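Local coordinates for cellulosomal scaffoldin adaptor protein B (Acetivibrio cellulolyticus, PDB 4U3S) that probably acts as an adaptor scaffoldin of the cellulosome, this piece being its third type II cohesin domain, a module that in relatives receives a dockerin, at residues 37-42 with 89-94; 3-8 with 128-133; 21-26 with 110-115; 141-146 with 155-160; 43-48 with 120-125. All coordinates share one frame; numbering follows the deposited sequence.

Contact 1 of 5, residues 37-42 with 89-94; sequences VNIKYD and LNLSRS
Val37 and Ile39 pair with Leu91 and Leu89 as hydrogen-bonded pairs of two antiparallel strands, with Asn38 and Asn90 forming the non-hydrogen-bonded pair between them. Four backbone bonds join the strands: Val37 and Leu91 exchange two, Val37 N to Leu91 O (2.9 Å) and its reverse, and Ile39 and Leu89 exchange two more, Ile39 N lying 2.8 Å from Leu89 O. A fifth bond is made by side chains. Asn90 ND2 gives a nearly straight hydrogen bond (174°) to Asn38 OD1 at 2.9 Å, using a lone pair in the carbonyl plane of Asn38. Both asparagines hold CG anti to the backbone N (chi1 -165° in each), and their amide planes are turned 51° apart. The apolar contacts lie on the other face. Ile39 CD1 meets Leu91 CD1 at 3.8 Å, and the same leucine methyl lies 4.2 Å from Val37 CG2. Tyr41 brings CE1 to 3.6 Å from Leu89 CG, the two side chains crossing at about a right angle, while its ring also meets Phe118. Strand 32-40 is flanked on its other edge by strands 129-130 and 143-147, and strand 88-95 by strand 76-80; Asn90, Ser92 and Ser94 pack on the chain of another protein, consistent with the dockerin-binding face of cohesins.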
# COMPACT_ATOMS: atom_id res chain seq x y z
N VAL A 37 6.07 4.00 6.80
CA VAL A 37 5.67 4.92 7.85
C VAL A 37 4.73 5.98 7.34
O VAL A 37 4.79 6.40 6.17
CB VAL A 37 6.88 5.61 8.58
CG1 VAL A 37 7.71 4.61 9.34
CG2 VAL A 37 7.75 6.42 7.63
N ASN A 38 3.85 6.42 8.24
CA ASN A 38 2.87 7.44 7.98
C ASN A 38 3.17 8.62 8.89
O ASN A 38 3.24 8.49 10.11
CB ASN A 38 1.48 6.87 8.25
CG ASN A 38 0.38 7.72 7.68
OD1 ASN A 38 0.14 7.69 6.45
ND2 ASN A 38 -0.29 8.50 8.55
N ILE A 39 3.30 9.80 8.30
CA ILE A 39 3.78 11.00 9.01
C ILE A 39 2.78 12.13 8.81
O ILE A 39 2.33 12.35 7.68
CB ILE A 39 5.14 11.41 8.47
CG1 ILE A 39 6.20 10.35 8.82
CG2 ILE A 39 5.55 12.78 8.99
CD1 ILE A 39 7.51 10.54 8.07
N LYS A 40 2.46 12.81 9.90
CA LYS A 40 1.52 13.92 9.92
C LYS A 40 2.28 15.20 10.21
O LYS A 40 3.05 15.26 11.18
CB LYS A 40 0.46 13.71 11.03
CG LYS A 40 -0.63 14.78 11.07
CD LYS A 40 -1.57 14.66 9.86
CE LYS A 40 -2.63 15.75 9.81
NZ LYS A 40 -2.09 17.08 9.43
N TYR A 41 2.04 16.20 9.38
CA TYR A 41 2.58 17.55 9.57
C TYR A 41 1.48 18.57 9.27
O TYR A 41 0.43 18.21 8.74
CB TYR A 41 3.80 17.79 8.66
CG TYR A 41 3.53 17.76 7.16
CD1 TYR A 41 3.32 16.57 6.48
CD2 TYR A 41 3.51 18.94 6.43
CE1 TYR A 41 3.08 16.55 5.10
CE2 TYR A 41 3.28 18.93 5.05
CZ TYR A 41 3.06 17.73 4.40
OH TYR A 41 2.83 17.71 3.04
N ASP A 42 1.72 19.82 9.63
CA ASP A 42 0.77 20.90 9.37
C ASP A 42 1.17 21.57 8.06
O ASP A 42 2.19 22.29 8.02
CB ASP A 42 0.84 21.95 10.50
CG ASP A 42 -0.21 23.02 10.35
OD1 ASP A 42 -0.73 23.22 9.24
OD2 ASP A 42 -0.53 23.66 11.37
N LEU A 89 2.25 12.34 4.86
CA LEU A 89 3.18 11.59 4.02
C LEU A 89 3.11 10.11 4.38
O LEU A 89 2.95 9.73 5.56
CB LEU A 89 4.61 12.05 4.21
CG LEU A 89 4.88 13.55 4.09
CD1 LEU A 89 6.35 13.83 4.29
CD2 LEU A 89 4.35 14.06 2.75
N ASN A 90 3.19 9.28 3.34
CA ASN A 90 3.34 7.87 3.53
C ASN A 90 4.46 7.35 2.65
O ASN A 90 4.41 7.47 1.43
CB ASN A 90 2.03 7.17 3.23
CG ASN A 90 2.04 5.77 3.75
OD1 ASN A 90 2.60 4.87 3.13
ND2 ASN A 90 1.43 5.57 4.89
N LEU A 91 5.48 6.81 3.30
CA LEU A 91 6.76 6.47 2.69
C LEU A 91 7.03 5.01 2.94
O LEU A 91 6.75 4.51 4.01
CB LEU A 91 7.86 7.26 3.41
CG LEU A 91 7.65 8.73 3.75
CD1 LEU A 91 8.72 9.22 4.69
CD2 LEU A 91 7.75 9.45 2.42
N SER A 92 7.60 4.30 1.98
CA SER A 92 7.96 2.92 2.18
C SER A 92 9.19 2.56 1.34
O SER A 92 9.37 3.09 0.24
CB SER A 92 6.81 2.02 1.77
OG SER A 92 7.20 0.67 2.04
N ARG A 93 10.03 1.67 1.88
CA ARG A 93 11.13 1.09 1.10
C ARG A 93 11.41 -0.30 1.64
O ARG A 93 11.27 -0.53 2.86
CB ARG A 93 12.37 1.96 1.20
CG ARG A 93 13.51 1.59 0.28
CD ARG A 93 14.63 2.64 0.34
NE ARG A 93 15.75 2.18 -0.48
CZ ARG A 93 15.99 2.55 -1.74
NH1 ARG A 93 15.22 3.44 -2.35
NH2 ARG A 93 17.00 2.01 -2.40
N SER A 94 11.80 -1.23 0.76
CA SER A 94 11.97 -2.61 1.17
C SER A 94 12.78 -3.37 0.14
O SER A 94 12.91 -2.94 -0.99
CB SER A 94 10.60 -3.29 1.34
OG SER A 94 9.86 -3.28 0.09

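Contact 2 of 5, residues 3-8 with 128-133; sequences SYITMN and VVFEHS
Met7 and Phe130 form a Met-aromatic contact between the two facing sheets of the cohesin beta-sandwich, Met7 on strand 4-9 and Phe130 on strand 129-130. The two side chains reach toward each other tip to tip. Met7 runs out extended through chi2 and then bends at chi3 (-78°), which folds the terminal methyl back over the aromatic ring: CE stands 3.8 Å from the centroid of the Phe130 ring and only 6° off its normal, a CH-pi contact. The sulfur is placed obliquely, SD being 4.7 Å from that centroid. Nearer the backbone, Met7 CG touches CZ at the ring tip of Phe130 (3.7 Å). The ring tip also approaches the other strand itself, with Thr6 O at the edge of the ring, near its plane; Thr6 OG1, for its part, is bonded to Ile160 O. Ile5 holds CG1 anti to the backbone N (chi1 -179°), and this carbon approaches the same ring obliquely. Val159 and Val24 add further apolar contacts, on Phe130 and on Met7 respectively, and the backbone N of Phe130 is taken up by Gln161 OE1. On the side of the methyl away from the ring, Met7 CE lies 4.1 Å from Val128 CG1.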
# COMPACT_ATOMS: atom_id res chain seq x y z
N SER A 3 15.43 -1.26 21.23
CA SER A 3 15.07 -1.18 19.80
C SER A 3 14.03 -0.08 19.58
O SER A 3 13.12 0.07 20.41
CB SER A 3 14.52 -2.52 19.33
OG SER A 3 15.47 -3.54 19.59
N TYR A 4 14.14 0.65 18.47
CA TYR A 4 13.23 1.77 18.22
C TYR A 4 13.31 2.27 16.81
O TYR A 4 14.24 1.95 16.07
CB TYR A 4 13.50 2.96 19.16
CG TYR A 4 14.87 3.60 19.04
CD1 TYR A 4 15.15 4.51 18.04
CD2 TYR A 4 15.87 3.34 19.99
CE1 TYR A 4 16.40 5.10 17.93
CE2 TYR A 4 17.12 3.93 19.89
CZ TYR A 4 17.36 4.82 18.87
OH TYR A 4 18.59 5.41 18.75
N ILE A 5 12.29 3.05 16.46
CA ILE A 5 12.28 3.86 15.26
C ILE A 5 12.02 5.29 15.73
O ILE A 5 11.27 5.51 16.70
CB ILE A 5 11.25 3.40 14.21
CG1 ILE A 5 11.33 4.29 12.96
CG2 ILE A 5 9.83 3.41 14.79
CD1 ILE A 5 10.57 3.74 11.79
N THR A 6 12.66 6.26 15.09
CA THR A 6 12.52 7.65 15.50
C THR A 6 12.70 8.52 14.27
O THR A 6 13.01 8.03 13.17
CB THR A 6 13.54 8.00 16.60
OG1 THR A 6 13.18 9.23 17.24
CG2 THR A 6 14.96 8.09 16.05
N MET A 7 12.45 9.81 14.46
CA MET A 7 12.88 10.84 13.49
C MET A 7 13.80 11.85 14.20
O MET A 7 13.54 12.26 15.33
CB MET A 7 11.68 11.60 12.93
CG MET A 7 11.01 10.95 11.76
SD MET A 7 9.66 11.98 11.11
CE MET A 7 8.35 11.65 12.31
N ASN A 8 14.86 12.23 13.51
CA ASN A 8 15.79 13.25 13.97
C ASN A 8 15.81 14.35 12.93
O ASN A 8 15.90 14.06 11.74
CB ASN A 8 17.20 12.66 14.09
CG ASN A 8 17.26 11.48 15.03
OD1 ASN A 8 17.82 10.42 14.70
ND2 ASN A 8 16.65 11.63 16.19
N VAL A 128 6.00 17.38 13.72
CA VAL A 128 5.95 16.33 12.74
C VAL A 128 5.95 15.07 13.57
O VAL A 128 6.80 14.91 14.43
CB VAL A 128 7.16 16.40 11.80
CG1 VAL A 128 7.12 15.27 10.78
CG2 VAL A 128 7.15 17.73 11.07
N VAL A 129 4.99 14.19 13.34
CA VAL A 129 4.91 12.96 14.10
C VAL A 129 4.53 11.78 13.21
O VAL A 129 3.86 11.95 12.17
CB VAL A 129 3.85 13.05 15.24
CG1 VAL A 129 4.22 14.08 16.30
CG2 VAL A 129 2.46 13.34 14.69
N PHE A 130 4.96 10.60 13.62
CA PHE A 130 4.37 9.39 13.09
C PHE A 130 2.92 9.35 13.56
O PHE A 130 2.63 9.63 14.72
CB PHE A 130 5.07 8.13 13.60
CG PHE A 130 6.52 8.04 13.23
CD1 PHE A 130 6.91 7.83 11.91
CD2 PHE A 130 7.48 8.17 14.19
CE1 PHE A 130 8.25 7.75 11.58
CE2 PHE A 130 8.83 8.09 13.86
CZ PHE A 130 9.21 7.87 12.55
N GLU A 131 2.01 8.97 12.66
CA GLU A 131 0.58 8.93 12.99
C GLU A 131 -0.14 7.74 12.38
O GLU A 131 0.12 7.38 11.24
CB GLU A 131 -0.10 10.22 12.50
CG GLU A 131 -1.53 10.35 12.95
CD GLU A 131 -2.23 11.58 12.44
OE1 GLU A 131 -2.69 11.56 11.28
OE2 GLU A 131 -2.32 12.54 13.21
N HIS A 132 -1.07 7.16 13.15
CA HIS A 132 -1.90 6.06 12.68
C HIS A 132 -2.55 6.36 11.33
O HIS A 132 -2.99 7.47 11.05
CB HIS A 132 -2.99 5.69 13.70
CG HIS A 132 -3.81 4.50 13.29
ND1 HIS A 132 -3.37 3.20 13.46
CD2 HIS A 132 -5.02 4.42 12.68
CE1 HIS A 132 -4.28 2.37 12.96
NE2 HIS A 132 -5.28 3.08 12.48
N SER A 133 -2.56 5.33 10.48
CA SER A 133 -3.30 5.36 9.25
C SER A 133 -4.17 4.11 9.10
O SER A 133 -3.71 2.99 9.34
CB SER A 133 -2.33 5.39 8.06
OG SER A 133 -3.01 5.38 6.83

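Contact 3 of 5, residues 21-26 with 110-115; sequences KATVKI and TGTVAV
Val24 faces both Val113 and Ala114, a classic beta bulge in the antiparallel pairing of strands 19-27 and 111-120 in one sheet of the cohesin sandwich. At the bulge Val24 O takes a firm bond from Val113 N (2.8 Å) and a weak, long one from Ala114 N (3.5 Å), while Val24 N is bound to Ala114 O. The register shifts by one residue here, so that Lys25 pairs with Thr112 and Ile26 with Gly111, whose N and O both bond to Ile26. The packed side looks into the sandwich: Val24 CG1 rests 3.6 Å from Val113 CG2, Ile26 CG1 is 4.2 Å from Val113 CG1, and Phe32 and Tyr35 of the facing sheet cover Val113. The other face, of Thr23, Lys25, Thr112 and Val115, is partly open to solvent, yet holds one tight spot where the methyls Thr23 CG2 and Thr112 CG2 stand 3.4 Å apart. Thr110, at the exposed end, lies alongside Lys25 with both side chains pointing the same way, its hydroxyl being bonded to Lys28 N. The lysine chain, bent at chi2 and chi4, curls back to its own strand: Lys25 NZ sits 3.0 Å from Ile26 O, above the carbonyl plane, opposite Gly111 N.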
# COMPACT_ATOMS: atom_id res chain seq x y z
N LYS A 21 15.67 18.90 7.55
CA LYS A 21 15.77 17.53 7.07
C LYS A 21 15.36 16.61 8.20
O LYS A 21 15.99 16.59 9.25
CB LYS A 21 17.20 17.20 6.62
CG LYS A 21 17.70 17.99 5.42
CD LYS A 21 19.08 17.48 4.98
CE LYS A 21 19.78 18.42 4.01
NZ LYS A 21 20.61 17.64 3.04
N ALA A 22 14.30 15.85 7.97
CA ALA A 22 13.82 14.86 8.93
C ALA A 22 14.32 13.49 8.51
O ALA A 22 13.99 12.99 7.45
CB ALA A 22 12.31 14.88 9.01
N THR A 23 15.15 12.89 9.33
CA THR A 23 15.67 11.56 9.04
C THR A 23 14.96 10.51 9.88
O THR A 23 14.94 10.58 11.12
CB THR A 23 17.18 11.46 9.30
OG1 THR A 23 17.88 12.32 8.39
CG2 THR A 23 17.64 10.03 9.07
N VAL A 24 14.40 9.52 9.20
CA VAL A 24 13.85 8.34 9.89
C VAL A 24 14.99 7.36 10.14
O VAL A 24 15.69 6.97 9.20
CB VAL A 24 12.76 7.66 9.06
CG1 VAL A 24 12.15 6.52 9.86
CG2 VAL A 24 11.69 8.68 8.68
N LYS A 25 15.12 6.94 11.39
CA LYS A 25 16.26 6.17 11.86
C LYS A 25 15.75 4.98 12.68
O LYS A 25 14.77 5.11 13.43
CB LYS A 25 17.16 7.05 12.73
CG LYS A 25 18.44 6.38 13.15
CD LYS A 25 18.92 6.88 14.51
CE LYS A 25 20.19 6.16 14.95
NZ LYS A 25 20.02 4.68 15.10
N ILE A 26 16.35 3.82 12.47
CA ILE A 26 16.06 2.64 13.32
C ILE A 26 17.27 2.23 14.15
O ILE A 26 18.44 2.53 13.83
CB ILE A 26 15.50 1.43 12.54
CG1 ILE A 26 16.55 0.85 11.59
CG2 ILE A 26 14.26 1.83 11.74
CD1 ILE A 26 16.15 -0.44 10.91
N THR A 110 20.45 -1.28 12.13
CA THR A 110 20.57 -0.00 12.77
C THR A 110 21.07 0.97 11.72
O THR A 110 22.05 0.70 11.02
CB THR A 110 21.59 -0.05 13.95
OG1 THR A 110 21.11 -0.91 14.98
CG2 THR A 110 21.84 1.35 14.51
N GLY A 111 20.40 2.11 11.63
CA GLY A 111 20.80 3.18 10.72
C GLY A 111 19.63 3.97 10.18
O GLY A 111 18.47 3.71 10.49
N THR A 112 19.96 4.96 9.36
CA THR A 112 18.92 5.79 8.74
C THR A 112 18.26 5.05 7.60
O THR A 112 18.90 4.27 6.90
CB THR A 112 19.51 7.10 8.25
OG1 THR A 112 20.44 6.84 7.20
CG2 THR A 112 20.22 7.86 9.36
N VAL A 113 16.97 5.30 7.41
CA VAL A 113 16.20 4.59 6.39
C VAL A 113 15.52 5.49 5.38
O VAL A 113 15.16 5.05 4.28
CB VAL A 113 15.18 3.62 6.96
CG1 VAL A 113 15.88 2.58 7.82
CG2 VAL A 113 14.04 4.32 7.70
N ALA A 114 15.31 6.74 5.76
CA ALA A 114 14.68 7.69 4.88
C ALA A 114 14.97 9.10 5.33
O ALA A 114 15.18 9.36 6.53
CB ALA A 114 13.19 7.48 4.86
N VAL A 115 14.93 10.02 4.38
CA VAL A 115 15.03 11.44 4.68
C VAL A 115 13.93 12.17 3.90
O VAL A 115 13.68 11.90 2.73
CB VAL A 115 16.42 12.06 4.35
CG1 VAL A 115 16.56 13.42 5.01
CG2 VAL A 115 17.55 11.16 4.83

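Contact 4 of 5, residues 141-146 with 155-160; sequences IGTTLF and SGYSVI
Tyr157 reaches across to Thr143 and Leu145 of strand 143-147, presenting its hydroxyl, its ring edge and one ring face to different partners. The polar contacts gather at the hydroxyl. Tyr157 OH and Thr143 OG1 are hydrogen-bonded at 2.8 Å, the threonine oxygen lying in the ring plane at its edge. Thr143 puts OG1 there by holding it between the backbone N and the carbonyl carbon (chi1 72°), and the same oxygen is hydrogen-bonded to Ile140 O. A water also near the ring plane bridges the two segments, 2.8 Å from Tyr157 OH and 3.0 Å from Leu145 N, whose N-H it accepts. The apolar contacts begin over the ring: Leu145 CD1 stands above its centre, 3.5 Å from the centroid and 9° off the normal, a CH-pi contact. Val159 and Thr143 meet tip to tip, with the methyl Val159 CG2 4.2 Å from Thr143 CG2 and 3.6 Å from the hydroxyl oxygen Thr143 OG1. Ile141 CD1 packs on Val159 CB at the exposed end of the contact, where the Ile141 side chain is also about 4 Å from a bound buffer molecule, probably from the crystallisation liquor. Ile5 of strand 4-9 packs against Leu145, Tyr157 and Val159 alike. The buried phenol oxygen therefore has two hydrogen-bonding partners here, the threonine hydroxyl and a water, and with a methyl over the ring they would fix its position between the two sheets.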
# COMPACT_ATOMS: atom_id res chain seq x y z
N ILE A 141 1.74 3.19 16.10
CA ILE A 141 1.75 4.63 15.89
C ILE A 141 2.20 4.95 14.46
O ILE A 141 3.13 5.71 14.29
CB ILE A 141 2.62 5.40 16.92
CG1 ILE A 141 2.38 4.86 18.33
CG2 ILE A 141 2.28 6.87 16.88
CD1 ILE A 141 3.12 5.61 19.43
N GLY A 142 1.56 4.36 13.46
CA GLY A 142 1.86 4.72 12.06
C GLY A 142 3.13 4.15 11.49
O GLY A 142 3.63 4.65 10.49
N THR A 143 3.68 3.11 12.14
CA THR A 143 4.89 2.46 11.67
C THR A 143 4.67 0.97 11.49
O THR A 143 4.03 0.30 12.34
CB THR A 143 6.11 2.68 12.61
OG1 THR A 143 5.97 1.93 13.83
CG2 THR A 143 6.30 4.14 12.93
N THR A 144 5.23 0.44 10.40
CA THR A 144 5.32 -1.00 10.22
C THR A 144 6.72 -1.35 9.74
O THR A 144 7.21 -0.77 8.77
CB THR A 144 4.28 -1.53 9.20
OG1 THR A 144 4.42 -0.84 7.96
CG2 THR A 144 2.87 -1.35 9.70
N LEU A 145 7.38 -2.22 10.48
CA LEU A 145 8.72 -2.69 10.14
C LEU A 145 8.67 -4.17 9.84
O LEU A 145 7.82 -4.89 10.38
CB LEU A 145 9.70 -2.42 11.29
CG LEU A 145 9.66 -0.98 11.80
CD1 LEU A 145 10.57 -0.86 13.02
CD2 LEU A 145 10.05 0.02 10.71
N PHE A 146 9.59 -4.63 8.97
CA PHE A 146 9.56 -5.99 8.45
C PHE A 146 10.93 -6.64 8.52
O PHE A 146 11.94 -5.94 8.48
CB PHE A 146 9.07 -5.98 6.99
CG PHE A 146 7.65 -5.49 6.85
CD1 PHE A 146 7.38 -4.14 6.81
CD2 PHE A 146 6.60 -6.37 6.81
CE1 PHE A 146 6.07 -3.68 6.73
CE2 PHE A 146 5.28 -5.91 6.70
CZ PHE A 146 5.03 -4.57 6.67
N SER A 155 6.13 -6.55 17.59
CA SER A 155 6.45 -6.23 18.96
C SER A 155 7.93 -5.97 19.05
O SER A 155 8.66 -6.20 18.09
CB SER A 155 6.05 -7.40 19.87
OG SER A 155 7.00 -8.46 19.79
N GLY A 156 8.38 -5.50 20.20
CA GLY A 156 9.81 -5.38 20.47
C GLY A 156 10.49 -4.07 20.13
O GLY A 156 11.67 -3.93 20.38
N TYR A 157 9.78 -3.10 19.56
CA TYR A 157 10.39 -1.77 19.35
C TYR A 157 9.46 -0.65 19.80
O TYR A 157 8.24 -0.80 19.78
CB TYR A 157 10.83 -1.59 17.89
CG TYR A 157 9.69 -1.38 16.91
CD1 TYR A 157 9.04 -2.47 16.31
CD2 TYR A 157 9.27 -0.11 16.55
CE1 TYR A 157 8.00 -2.29 15.41
CE2 TYR A 157 8.23 0.08 15.66
CZ TYR A 157 7.61 -1.01 15.09
OH TYR A 157 6.57 -0.79 14.20
N SER A 158 10.06 0.49 20.14
CA SER A 158 9.36 1.69 20.57
C SER A 158 9.37 2.69 19.43
O SER A 158 10.25 2.66 18.57
CB SER A 158 10.05 2.33 21.78
OG SER A 158 10.11 1.45 22.88
N VAL A 159 8.36 3.54 19.42
CA VAL A 159 8.29 4.68 18.52
C VAL A 159 8.61 5.94 19.32
O VAL A 159 7.93 6.29 20.30
CB VAL A 159 6.93 4.79 17.84
CG1 VAL A 159 6.88 6.01 16.91
CG2 VAL A 159 6.67 3.52 17.04
N ILE A 160 9.68 6.63 18.91
CA ILE A 160 10.09 7.82 19.63
C ILE A 160 9.87 9.00 18.70
O ILE A 160 10.55 9.14 17.69
CB ILE A 160 11.58 7.76 20.07
CG1 ILE A 160 11.85 6.48 20.85
CG2 ILE A 160 11.93 9.01 20.85
CD1 ILE A 160 13.31 6.10 20.92
O HOH W 1 5.71 -3.08 12.84

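Contact 5 of 5, residues 43-48 with 120-125; sequences PTVLQA and ALQKKA
Ala120 faces Leu46 as a non-hydrogen-bonded antiparallel pair, with Leu46 CD2 coming to 4.0 Å from Ala120 CA. Next, Leu121 carries the main backbone bond, its N lying 2.7 Å from Val45 O, tilted from the carbonyl plane. Its side chain turns toward the other segment and lies along the backbone there: Leu121 CD1 touches Pro43 O at 3.3 Å, while CD2 rests on CB of Gln47 at 3.9 Å, at an exposed edge of the contact. Gln122 N also points to Val45 O, but this second bond is weak and long. The amide end of Gln122 does more. With the chain extended beyond CG (chi2 179°), NE2 gives Thr44 O a nearly straight bond (2.9 Å, 175°) that drops onto the carbonyl from above its plane, 72° out of it, rather than along a lone pair. Lys124 swings its extended chain back across Val45, CE coming 3.6 Å from Val45 CG2 with the two side chains crossing at about a right angle. Its ammonium is joined to Thr44 OG1 by two waters, one 2.9 Å from Lys124 NZ and the other, a weaker link to NZ, also accepting from Gln122 NE2. The threonine hydroxyl is further bonded to Asp42 OD1. Two successive backbone N-H groups converging on one carbonyl, followed by side-chain and water links, mark the place where the antiparallel pairing of strands 46-49 and 111-120 gives way to loops at one end of the cohesin beta-sandwich.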
# COMPACT_ATOMS: atom_id res chain seq x y z
N PRO A 43 0.38 21.35 6.99
CA PRO A 43 0.77 21.85 5.67
C PRO A 43 0.69 23.36 5.50
O PRO A 43 1.14 23.88 4.47
CB PRO A 43 -0.22 21.15 4.72
CG PRO A 43 -1.44 20.95 5.54
CD PRO A 43 -0.97 20.76 6.97
N THR A 44 0.11 24.05 6.47
CA THR A 44 0.12 25.53 6.48
C THR A 44 1.41 26.05 7.07
O THR A 44 1.80 27.19 6.81
CB THR A 44 -1.07 26.11 7.26
OG1 THR A 44 -0.91 25.87 8.66
CG2 THR A 44 -2.40 25.52 6.77
N VAL A 45 2.09 25.23 7.85
CA VAL A 45 3.35 25.64 8.51
C VAL A 45 4.57 25.09 7.78
O VAL A 45 5.57 25.81 7.63
CB VAL A 45 3.37 25.20 9.98
CG1 VAL A 45 4.63 25.69 10.68
CG2 VAL A 45 2.14 25.71 10.71
N LEU A 46 4.48 23.85 7.30
CA LEU A 46 5.62 23.20 6.67
C LEU A 46 5.21 22.64 5.32
O LEU A 46 4.13 22.09 5.18
CB LEU A 46 6.15 22.06 7.55
CG LEU A 46 6.63 22.39 8.96
CD1 LEU A 46 7.10 21.13 9.67
CD2 LEU A 46 7.73 23.44 8.96
N GLN A 47 6.08 22.82 4.32
CA GLN A 47 5.89 22.24 3.00
C GLN A 47 6.87 21.10 2.84
O GLN A 47 8.10 21.30 2.96
CB GLN A 47 6.19 23.30 1.93
CG GLN A 47 6.11 22.80 0.52
CD GLN A 47 6.51 23.86 -0.47
OE1 GLN A 47 7.44 24.64 -0.22
NE2 GLN A 47 5.79 23.94 -1.58
N ALA A 48 6.35 19.91 2.55
CA ALA A 48 7.20 18.77 2.29
C ALA A 48 7.97 18.96 0.98
O ALA A 48 7.36 19.32 -0.03
CB ALA A 48 6.36 17.50 2.23
N ALA A 120 9.93 25.68 5.88
CA ALA A 120 9.05 26.47 6.71
C ALA A 120 8.28 27.51 5.89
O ALA A 120 8.86 28.26 5.11
CB ALA A 120 9.83 27.15 7.82
N LEU A 121 6.96 27.51 6.05
CA LEU A 121 6.08 28.49 5.42
C LEU A 121 5.77 29.58 6.42
O LEU A 121 5.61 30.73 6.05
CB LEU A 121 4.76 27.85 4.99
CG LEU A 121 4.92 26.64 4.07
CD1 LEU A 121 3.56 26.01 3.80
CD2 LEU A 121 5.60 27.05 2.77
N GLN A 122 5.63 29.18 7.69
CA GLN A 122 5.44 30.11 8.79
C GLN A 122 6.42 29.75 9.89
O GLN A 122 6.92 28.63 9.96
CB GLN A 122 4.05 30.01 9.39
CG GLN A 122 2.87 30.13 8.44
CD GLN A 122 1.56 29.97 9.21
OE1 GLN A 122 1.24 30.77 10.09
NE2 GLN A 122 0.81 28.93 8.89
N LYS A 123 6.64 30.71 10.78
CA LYS A 123 7.62 30.60 11.84
C LYS A 123 7.12 29.84 13.09
O LYS A 123 7.93 29.43 13.91
CB LYS A 123 8.05 32.02 12.21
CG LYS A 123 9.12 32.14 13.27
CD LYS A 123 10.38 31.38 12.90
CE LYS A 123 11.47 31.67 13.91
NZ LYS A 123 12.70 30.93 13.55
N LYS A 124 5.81 29.65 13.23
CA LYS A 124 5.24 29.18 14.50
C LYS A 124 5.51 27.72 14.89
O LYS A 124 5.92 26.89 14.07
CB LYS A 124 3.73 29.46 14.54
CG LYS A 124 2.89 28.67 13.55
CD LYS A 124 1.42 28.97 13.76
CE LYS A 124 0.55 27.90 13.13
NZ LYS A 124 -0.89 28.26 13.19
N ALA A 125 5.29 27.41 16.17
CA ALA A 125 5.64 26.10 16.71
C ALA A 125 4.77 25.03 16.07
O ALA A 125 3.57 25.20 15.92
CB ALA A 125 5.47 26.08 18.22
O HOH W 2 -1.79 25.92 11.78
O HOH W 3 -1.60 28.13 9.96

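The five contacts span both sheets of the sandwich. Contact 1 pairs strands within one sheet and contact 3 within the other, their centres about 12 Å apart. Contacts 2 and 4, whose centres are about 8 Å apart, join the sheets across the core and share strand pairing within one sheet, Ile160 N lying 2.9 Å from Ile5 O. Contact 2 also continues contact 1, as Lys40 N is 2.8 Å from Val129 O, and contact 3, as Thr6 N is 2.9 Å from Lys25 O. Contact 5 lies at one end, about 27 Å between centres from contact 4; it touches contact 2, where Leu46 CD1 comes to 3.7 Å from Val128 CG2. The partner protein's chain touches contact 1 and, through Phe146, contact 4.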